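Local coordinates for dual specificity protein phosphatase 18 (Homo sapiens, PDB 2ESB) that removes phosphate from tyrosine, serine and threonine residues of proteins, preferring phosphotyrosine and doubly phosphorylated MAP kinase peptides over phosphothreonine, at residues A[73-79]-A[144-150]; A[80-84]-A[150-154]; A[125-129]-A[162-166]. One frame throughout, in Å; residues are numbered along the deposited sequence.

Overall arrangement
From the N terminus, the chain leaves strand 65-68 and enters the loop at 73-79. Residues 80-84 then lead into helix 83-95. Interaction 1 joins the loop to the start of helix 145-159 and closes 64 intervening residues. Interaction 2 continues directly from it, pairing 80-84 with the next turn of the same helix. The two share Q150, and their segments alternate along the chain. Interaction 3 begins later, at the start of helix 127-137, and closes a shorter loop of 32 residues to 162-166. It crosses both others. Helix 145-159 links all three: M166 packs on W148, and I152 packs on L127 and probably bonds to N162.

Interaction 1: A[73-79]-A[144-150]; sequences DSPNSRL and NSGFWEQ
N144 ND2 donates to D73 OD1 at 2.8 Å. The oxygen lies close to the amide plane of N144, but ND2 meets it from above the carboxylate plane. The F147 ring is held between two groups. L79 CD1 sits over one face, 3.8 Å from the ring centroid, and N144 ND2 lies over the opposite face. S77 O meets the ring edge. S77 O also accepts from Q150 NE2 at 2.9 Å, and a water bridges that NE2 to P75 O. Q150 OE1 is hydrogen-bonded to C80 N, the residue after the segment.

The backbones come close where P75 CA is 3.7 Å from G146 CA. N144 is the helix N-cap. With chi1 at 70°, its amide folds back over the helix start, where OD1 accepts from F147 N at 2.9 Å. The loop has a type I turn from S74 to S77 and an ST turn at S74. S109 OG gives D73 OD1 a second bond. The D73 side chain comes within about 3 Å of a bound HEPES molecule and about 7 Å of the side chain of C104, the predicted phosphocysteine nucleophile. This loop beside the active site probably corresponds to the general-acid loop of dual specificity phosphatases.

Interaction 2: A[80-84]-A[150-154]; sequences CDFFD and QLIHY
F83 and Y154 form the centre of a mainly apolar contact between the start of helix 83-95 and the middle of helix 145-159. A hydrogen bond lies toward each end of it. The two rings pass each other obliquely, with their planes at 48°. F83 CD1 approaches Y154 CG at 3.6 Å, over one face of the tyrosine ring. F83 CB lies over the centre of that ring, 4.0 Å from its centroid, in a CH-pi contact. The far end of F83 fits against helix 145-159. Its CZ touches L151 CD2 at 3.7 Å, and Q150 O meets the ring edge near its plane. C80 CA lies over one face of the same ring. L114 of helix 110-122 also packs on F83.

At one end, C80 N donates to Q150 OE1 at 2.8 Å, tilted from the carbonyl plane. The Q150 side chain is extended beyond CG. This lets its amide span the gap to C80, while its NE2 serves interaction 1. C80 CB and SG pack alongside the amide.

At the other end, Y154 OH donates to D84 OD2 at 2.6 Å. Y154 has CG opposite its backbone N, chi1 -172°, which carries the ring across F83 and the hydroxyl to D84. The acceptor lies at the ring edge, but OH comes from above the carboxylate plane. D84 OD2 also makes a salt bridge to K121, whose helix packs on Y154.

K121 would probably favour the ionised form of D84, and so a strong acceptor for the tyrosine. The bond fixes where the phenol hydroxyl of a buried ring points, while the Q150 amide oxygen satisfies the backbone N-H of C80.

Interaction 3: A[125-129]-A[162-166]; sequences MSLLD and NTVHM
T163 has its OG1 tucked in between the two backbone arms, chi1 54°, which turns the hydroxyl toward the start of helix 127-137. S126 uses the same kind of torsion, chi1 62°, to bring OG back over that helix. The two oxygens thus serve successive backbone N-H groups. T163 OG1 accepts from L128 N at 3.1 Å, with a nearly straight N-H...O angle of 161°. S126 OG accepts from D129 N at 2.9 Å as the N-cap of the helix. E155 of helix 145-159 completes the set, with its OE1 hydrogen-bonded to T163 OG1 and to L127 N. The first three N-H groups of the helix therefore all have partners. The E155 carboxylate also lies at the positive end of the helix dipole, which would probably favour its charged form.

Close contacts flank the hydroxyl. T163 CG2 lies against S126 CB at 3.7 Å, and T163 OG1 is 3.5 Å from L128 CB. V164 adds the apolar part. Its CG2 branch does most of the touching, reaching L127 CG at 3.8 Å and L128 CB at 4.0 Å. The V164 and L127 side chains cross at about a right angle. L127 CD2 also meets V164 CB, 3.9 Å away.

The segment 162-166 passes the helix start without regular structure until M166, which enters the short strand 166-167. N162 ND2 probably bonds to I152 O, L127 packs on I152 itself, and H165 pairs through its backbone with D176, while L128 and V164 touch I177 near the C terminus. The contact thus sits where helix 127-137, helix 145-159 and the small C-terminal antiparallel sheet come together.

Interaction 1: A[73-79]-A[144-150]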
loop_
_atom_site.group_PDB
_atom_site.type_symbol
_atom_site.label_atom_id
_atom_site.label_comp_id
_atom_site.label_asym_id
_atom_site.label_seq_id
_atom_site.Cartn_x
_atom_site.Cartn_y
_atom_site.Cartn_z
ATOM N N ASP A 73 -9.352 3.947 7.924
ATOM C CA ASP A 73 -8.183 4.801 7.793
ATOM C C ASP A 73 -8.067 5.643 9.060
ATOM O O ASP A 73 -8.384 6.831 9.071
ATOM C CB ASP A 73 -8.278 5.709 6.570
ATOM C CG ASP A 73 -7.079 6.641 6.459
ATOM O OD1 ASP A 73 -5.954 6.205 6.805
ATOM O OD2 ASP A 73 -7.252 7.797 6.025
ATOM N N SER A 74 -7.622 4.995 10.127
ATOM C CA SER A 74 -7.460 5.628 11.422
ATOM C C SER A 74 -6.071 5.346 11.957
ATOM O O SER A 74 -5.531 4.261 11.761
ATOM C CB SER A 74 -8.501 5.081 12.404
ATOM O OG SER A 74 -8.092 5.288 13.742
ATOM N N PRO A 75 -5.475 6.324 12.652
ATOM C CA PRO A 75 -4.135 6.118 13.203
ATOM C C PRO A 75 -4.096 4.958 14.201
ATOM O O PRO A 75 -3.033 4.409 14.491
ATOM C CB PRO A 75 -3.814 7.470 13.844
ATOM C CG PRO A 75 -5.172 8.006 14.218
ATOM C CD PRO A 75 -5.995 7.659 12.999
ATOM N N ASN A 76 -5.264 4.567 14.699
ATOM C CA ASN A 76 -5.359 3.475 15.663
ATOM C C ASN A 76 -5.472 2.096 15.019
ATOM O O ASN A 76 -5.205 1.083 15.663
ATOM C CB ASN A 76 -6.559 3.701 16.588
ATOM C CG ASN A 76 -6.510 5.046 17.280
ATOM O OD1 ASN A 76 -5.534 5.373 17.966
ATOM N ND2 ASN A 76 -7.561 5.838 17.103
ATOM N N SER A 77 -5.870 2.049 13.752
ATOM C CA SER A 77 -6.008 0.771 13.064
ATOM C C SER A 77 -4.670 0.040 12.949
ATOM O O SER A 77 -3.672 0.611 12.506
ATOM C CB SER A 77 -6.606 0.987 11.671
ATOM O OG SER A 77 -7.933 1.460 11.777
ATOM N N ARG A 78 -4.664 -1.231 13.333
ATOM C CA ARG A 78 -3.453 -2.038 13.288
ATOM C C ARG A 78 -3.128 -2.609 11.905
ATOM O O ARG A 78 -3.078 -3.829 11.727
ATOM C CB ARG A 78 -3.562 -3.187 14.297
ATOM C CG ARG A 78 -3.725 -2.733 15.741
ATOM C CD ARG A 78 -3.830 -3.939 16.673
ATOM N NE ARG A 78 -2.640 -4.787 16.606
ATOM C CZ ARG A 78 -1.413 -4.368 16.903
ATOM N NH1 ARG A 78 -1.213 -3.113 17.289
ATOM N NH2 ARG A 78 -0.380 -5.195 16.809
ATOM N N LEU A 79 -2.894 -1.736 10.930
ATOM C CA LEU A 79 -2.562 -2.196 9.589
ATOM C C LEU A 79 -1.280 -3.000 9.676
ATOM O O LEU A 79 -1.057 -3.920 8.886
ATOM C CB LEU A 79 -2.326 -1.021 8.641
ATOM C CG LEU A 79 -3.148 -0.903 7.360
ATOM C CD1 LEU A 79 -2.445 0.101 6.460
ATOM C CD2 LEU A 79 -3.299 -2.248 6.649
ATOM N N ASN A 144 -1.743 8.032 6.939
ATOM C CA ASN A 144 -2.031 8.841 8.121
ATOM C C ASN A 144 -0.863 8.657 9.080
ATOM O O ASN A 144 -0.089 7.703 8.941
ATOM C CB ASN A 144 -3.379 8.455 8.770
ATOM C CG ASN A 144 -3.366 7.084 9.442
ATOM O OD1 ASN A 144 -2.549 6.810 10.327
ATOM N ND2 ASN A 144 -4.300 6.222 9.038
ATOM N N SER A 145 -0.711 9.575 10.036
ATOM C CA SER A 145 0.400 9.512 10.980
ATOM C C SER A 145 0.561 8.216 11.771
ATOM O O SER A 145 1.684 7.827 12.113
ATOM C CB SER A 145 0.341 10.714 11.942
ATOM O OG SER A 145 0.679 11.905 11.244
ATOM N N GLY A 146 -0.540 7.548 12.081
ATOM C CA GLY A 146 -0.432 6.295 12.813
ATOM C C GLY A 146 0.229 5.230 11.942
ATOM O O GLY A 146 1.020 4.413 12.416
ATOM N N PHE A 147 -0.099 5.226 10.655
ATOM C CA PHE A 147 0.500 4.254 9.748
ATOM C C PHE A 147 1.999 4.558 9.610
ATOM O O PHE A 147 2.812 3.651 9.468
ATOM C CB PHE A 147 -0.199 4.303 8.378
ATOM C CG PHE A 147 -1.635 3.812 8.400
ATOM C CD1 PHE A 147 -2.473 4.026 7.306
ATOM C CD2 PHE A 147 -2.138 3.126 9.506
ATOM C CE1 PHE A 147 -3.798 3.564 7.309
ATOM C CE2 PHE A 147 -3.456 2.657 9.526
ATOM C CZ PHE A 147 -4.289 2.876 8.427
ATOM N N TRP A 148 2.367 5.834 9.658
ATOM C CA TRP A 148 3.776 6.188 9.571
ATOM C C TRP A 148 4.532 5.611 10.770
ATOM O O TRP A 148 5.607 5.031 10.614
ATOM C CB TRP A 148 3.957 7.707 9.496
ATOM C CG TRP A 148 3.848 8.221 8.093
ATOM C CD1 TRP A 148 2.833 8.954 7.559
ATOM C CD2 TRP A 148 4.787 7.999 7.033
ATOM N NE1 TRP A 148 3.075 9.202 6.226
ATOM C CE2 TRP A 148 4.269 8.625 5.880
ATOM C CE3 TRP A 148 6.018 7.326 6.948
ATOM C CZ2 TRP A 148 4.940 8.601 4.645
ATOM C CZ3 TRP A 148 6.686 7.300 5.721
ATOM C CH2 TRP A 148 6.144 7.933 4.587
ATOM N N GLU A 149 3.970 5.751 11.966
ATOM C CA GLU A 149 4.615 5.201 13.160
ATOM C C GLU A 149 4.769 3.684 12.997
ATOM O O GLU A 149 5.785 3.096 13.383
ATOM C CB GLU A 149 3.769 5.483 14.408
ATOM C CG GLU A 149 3.756 6.928 14.875
ATOM C CD GLU A 149 2.602 7.218 15.829
ATOM O OE1 GLU A 149 2.296 6.349 16.675
ATOM O OE2 GLU A 149 2.005 8.313 15.736
ATOM N N GLN A 150 3.741 3.046 12.445
ATOM C CA GLN A 150 3.785 1.604 12.226
ATOM C C GLN A 150 4.854 1.234 11.201
ATOM O O GLN A 150 5.572 0.238 11.368
ATOM C CB GLN A 150 2.413 1.097 11.779
ATOM C CG GLN A 150 1.405 1.035 12.928
ATOM C CD GLN A 150 -0.016 0.829 12.444
ATOM O OE1 GLN A 150 -0.267 -0.016 11.596
ATOM N NE2 GLN A 150 -0.954 1.599 12.992
HETATM O O HOH W 1 -0.477 3.270 15.390
#

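Interaction 2: A[80-84]-A[150-154]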
loop_
_atom_site.group_PDB
_atom_site.type_symbol
_atom_site.label_atom_id
_atom_site.label_comp_id
_atom_site.label_asym_id
_atom_site.label_seq_id
_atom_site.Cartn_x
_atom_site.Cartn_y
_atom_site.Cartn_z
ATOM N N CYS A 80 -0.435 -2.637 10.639
ATOM C CA CYS A 80 0.843 -3.316 10.849
ATOM C C CYS A 80 0.718 -4.834 10.958
ATOM O O CYS A 80 1.641 -5.554 10.567
ATOM C CB CYS A 80 1.548 -2.770 12.097
ATOM S SG CYS A 80 0.559 -2.849 13.600
ATOM N N ASP A 81 -0.406 -5.337 11.471
ATOM C CA ASP A 81 -0.561 -6.797 11.573
ATOM C C ASP A 81 -0.598 -7.458 10.201
ATOM O O ASP A 81 -0.408 -8.670 10.073
ATOM C CB ASP A 81 -1.822 -7.172 12.347
ATOM C CG ASP A 81 -1.800 -6.662 13.773
ATOM O OD1 ASP A 81 -0.695 -6.452 14.313
ATOM O OD2 ASP A 81 -2.887 -6.480 14.354
ATOM N N PHE A 82 -0.822 -6.663 9.163
ATOM C CA PHE A 82 -0.869 -7.215 7.821
ATOM C C PHE A 82 0.373 -6.940 6.973
ATOM O O PHE A 82 0.463 -7.438 5.857
ATOM C CB PHE A 82 -2.112 -6.706 7.081
ATOM C CG PHE A 82 -3.399 -7.153 7.699
ATOM C CD1 PHE A 82 -3.994 -6.410 8.709
ATOM C CD2 PHE A 82 -4.007 -8.334 7.285
ATOM C CE1 PHE A 82 -5.181 -6.838 9.302
ATOM C CE2 PHE A 82 -5.196 -8.774 7.871
ATOM C CZ PHE A 82 -5.783 -8.023 8.882
ATOM N N PHE A 83 1.321 -6.165 7.494
ATOM C CA PHE A 83 2.537 -5.836 6.742
ATOM C C PHE A 83 3.245 -7.056 6.142
ATOM O O PHE A 83 3.457 -7.123 4.938
ATOM C CB PHE A 83 3.541 -5.077 7.628
ATOM C CG PHE A 83 3.170 -3.637 7.906
ATOM C CD1 PHE A 83 3.913 -2.887 8.820
ATOM C CD2 PHE A 83 2.099 -3.028 7.258
ATOM C CE1 PHE A 83 3.596 -1.547 9.089
ATOM C CE2 PHE A 83 1.771 -1.683 7.519
ATOM C CZ PHE A 83 2.526 -0.947 8.439
ATOM N N ASP A 84 3.620 -8.013 6.985
ATOM C CA ASP A 84 4.324 -9.208 6.515
ATOM C C ASP A 84 3.477 -10.164 5.698
ATOM O O ASP A 84 3.896 -10.622 4.634
ATOM C CB ASP A 84 4.923 -9.974 7.696
ATOM C CG ASP A 84 6.276 -9.452 8.088
ATOM O OD1 ASP A 84 6.496 -9.205 9.291
ATOM O OD2 ASP A 84 7.121 -9.292 7.184
ATOM N N GLN A 150 3.741 3.046 12.445
ATOM C CA GLN A 150 3.785 1.604 12.226
ATOM C C GLN A 150 4.854 1.234 11.201
ATOM O O GLN A 150 5.572 0.238 11.368
ATOM C CB GLN A 150 2.413 1.097 11.779
ATOM C CG GLN A 150 1.405 1.035 12.928
ATOM C CD GLN A 150 -0.016 0.829 12.444
ATOM O OE1 GLN A 150 -0.267 -0.016 11.596
ATOM N NE2 GLN A 150 -0.954 1.599 12.992
ATOM N N LEU A 151 4.963 2.041 10.148
ATOM C CA LEU A 151 5.959 1.797 9.096
ATOM C C LEU A 151 7.381 2.012 9.621
ATOM O O LEU A 151 8.304 1.278 9.272
ATOM C CB LEU A 151 5.691 2.706 7.890
ATOM C CG LEU A 151 4.482 2.313 7.036
ATOM C CD1 LEU A 151 4.152 3.440 6.060
ATOM C CD2 LEU A 151 4.773 1.020 6.279
ATOM N N ILE A 152 7.554 3.014 10.471
ATOM C CA ILE A 152 8.861 3.283 11.067
ATOM C C ILE A 152 9.256 2.103 11.964
ATOM O O ILE A 152 10.406 1.650 11.953
ATOM C CB ILE A 152 8.815 4.607 11.880
ATOM C CG1 ILE A 152 8.789 5.792 10.909
ATOM C CG2 ILE A 152 10.020 4.714 12.817
ATOM C CD1 ILE A 152 8.450 7.127 11.564
ATOM N N HIS A 153 8.304 1.588 12.734
ATOM C CA HIS A 153 8.598 0.442 13.596
ATOM C C HIS A 153 8.970 -0.781 12.736
ATOM O O HIS A 153 9.898 -1.522 13.054
ATOM C CB HIS A 153 7.394 0.121 14.481
ATOM C CG HIS A 153 7.593 -1.078 15.354
ATOM N ND1 HIS A 153 7.082 -2.320 15.042
ATOM C CD2 HIS A 153 8.269 -1.231 16.517
ATOM C CE1 HIS A 153 7.431 -3.186 15.977
ATOM N NE2 HIS A 153 8.152 -2.551 16.883
ATOM N N TYR A 154 8.253 -0.975 11.636
ATOM C CA TYR A 154 8.525 -2.099 10.733
ATOM C C TYR A 154 9.895 -1.917 10.068
ATOM O O TYR A 154 10.642 -2.878 9.910
ATOM C CB TYR A 154 7.422 -2.185 9.678
ATOM C CG TYR A 154 7.466 -3.405 8.793
ATOM C CD1 TYR A 154 7.554 -4.681 9.336
ATOM C CD2 TYR A 154 7.369 -3.285 7.410
ATOM C CE1 TYR A 154 7.548 -5.817 8.525
ATOM C CE2 TYR A 154 7.354 -4.422 6.584
ATOM C CZ TYR A 154 7.446 -5.681 7.154
ATOM O OH TYR A 154 7.436 -6.811 6.366
#

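Interaction 3: A[125-129]-A[162-166]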
loop_
_atom_site.group_PDB
_atom_site.type_symbol
_atom_site.label_atom_id
_atom_site.label_comp_id
_atom_site.label_asym_id
_atom_site.label_seq_id
_atom_site.Cartn_x
_atom_site.Cartn_y
_atom_site.Cartn_z
ATOM N N MET A 125 14.432 -1.577 0.054
ATOM C CA MET A 125 14.408 -0.120 0.073
ATOM C C MET A 125 14.179 0.420 1.474
ATOM O O MET A 125 13.445 -0.170 2.262
ATOM C CB MET A 125 13.306 0.412 -0.848
ATOM C CG MET A 125 13.569 0.169 -2.332
ATOM S SD MET A 125 12.158 0.601 -3.376
ATOM C CE MET A 125 12.531 2.271 -3.776
ATOM N N SER A 126 14.828 1.535 1.790
ATOM C CA SER A 126 14.631 2.163 3.089
ATOM C C SER A 126 13.211 2.728 3.034
ATOM O O SER A 126 12.656 2.887 1.940
ATOM C CB SER A 126 15.619 3.311 3.273
ATOM O OG SER A 126 15.390 4.292 2.282
ATOM N N LEU A 127 12.620 3.022 4.192
ATOM C CA LEU A 127 11.276 3.585 4.213
ATOM C C LEU A 127 11.285 4.873 3.399
ATOM O O LEU A 127 10.369 5.142 2.619
ATOM C CB LEU A 127 10.816 3.872 5.654
ATOM C CG LEU A 127 9.409 4.480 5.826
ATOM C CD1 LEU A 127 8.364 3.616 5.091
ATOM C CD2 LEU A 127 9.057 4.583 7.324
ATOM N N LEU A 128 12.332 5.672 3.566
ATOM C CA LEU A 128 12.436 6.928 2.824
ATOM C C LEU A 128 12.444 6.690 1.309
ATOM O O LEU A 128 11.707 7.353 0.562
ATOM C CB LEU A 128 13.711 7.683 3.228
ATOM C CG LEU A 128 14.004 9.002 2.494
ATOM C CD1 LEU A 128 12.875 9.987 2.731
ATOM C CD2 LEU A 128 15.325 9.592 2.982
ATOM N N ASP A 129 13.271 5.753 0.852
ATOM C CA ASP A 129 13.349 5.481 -0.587
ATOM C C ASP A 129 12.065 4.845 -1.105
ATOM O O ASP A 129 11.635 5.119 -2.226
ATOM C CB ASP A 129 14.556 4.590 -0.924
ATOM C CG ASP A 129 15.891 5.330 -0.792
ATOM O OD1 ASP A 129 15.890 6.578 -0.725
ATOM O OD2 ASP A 129 16.949 4.664 -0.761
ATOM N N ASN A 162 16.430 3.536 11.137
ATOM C CA ASN A 162 15.337 4.297 10.536
ATOM C C ASN A 162 15.826 5.416 9.625
ATOM O O ASN A 162 16.880 6.002 9.856
ATOM C CB ASN A 162 14.444 4.906 11.622
ATOM C CG ASN A 162 13.526 3.895 12.253
ATOM O OD1 ASN A 162 13.467 3.780 13.477
ATOM N ND2 ASN A 162 12.794 3.156 11.422
ATOM N N THR A 163 15.041 5.713 8.594
ATOM C CA THR A 163 15.374 6.765 7.646
ATOM C C THR A 163 14.281 7.825 7.632
ATOM O O THR A 163 14.396 8.842 6.952
ATOM C CB THR A 163 15.561 6.201 6.233
ATOM O OG1 THR A 163 14.394 5.455 5.860
ATOM C CG2 THR A 163 16.791 5.297 6.187
ATOM N N VAL A 164 13.210 7.558 8.373
ATOM C CA VAL A 164 12.089 8.487 8.514
ATOM C C VAL A 164 11.795 8.532 10.025
ATOM O O VAL A 164 11.838 7.500 10.697
ATOM C CB VAL A 164 10.839 7.994 7.749
ATOM C CG1 VAL A 164 9.688 8.966 7.942
ATOM C CG2 VAL A 164 11.161 7.852 6.255
ATOM N N HIS A 165 11.519 9.718 10.557
ATOM C CA HIS A 165 11.246 9.868 11.988
ATOM C C HIS A 165 10.052 10.786 12.215
ATOM O O HIS A 165 9.897 11.779 11.506
ATOM C CB HIS A 165 12.455 10.480 12.704
ATOM C CG HIS A 165 13.771 9.910 12.271
ATOM N ND1 HIS A 165 14.330 10.180 11.041
ATOM C CD2 HIS A 165 14.620 9.056 12.892
ATOM C CE1 HIS A 165 15.467 9.517 10.922
ATOM N NE2 HIS A 165 15.665 8.827 12.032
ATOM N N MET A 166 9.221 10.454 13.205
ATOM C CA MET A 166 8.060 11.276 13.536
ATOM C C MET A 166 8.538 12.519 14.308
ATOM O O MET A 166 9.388 12.416 15.193
ATOM C CB MET A 166 7.080 10.483 14.410
ATOM C CG MET A 166 6.524 9.211 13.753
ATOM S SD MET A 166 5.744 9.574 12.162
ATOM C CE MET A 166 4.208 10.366 12.702
#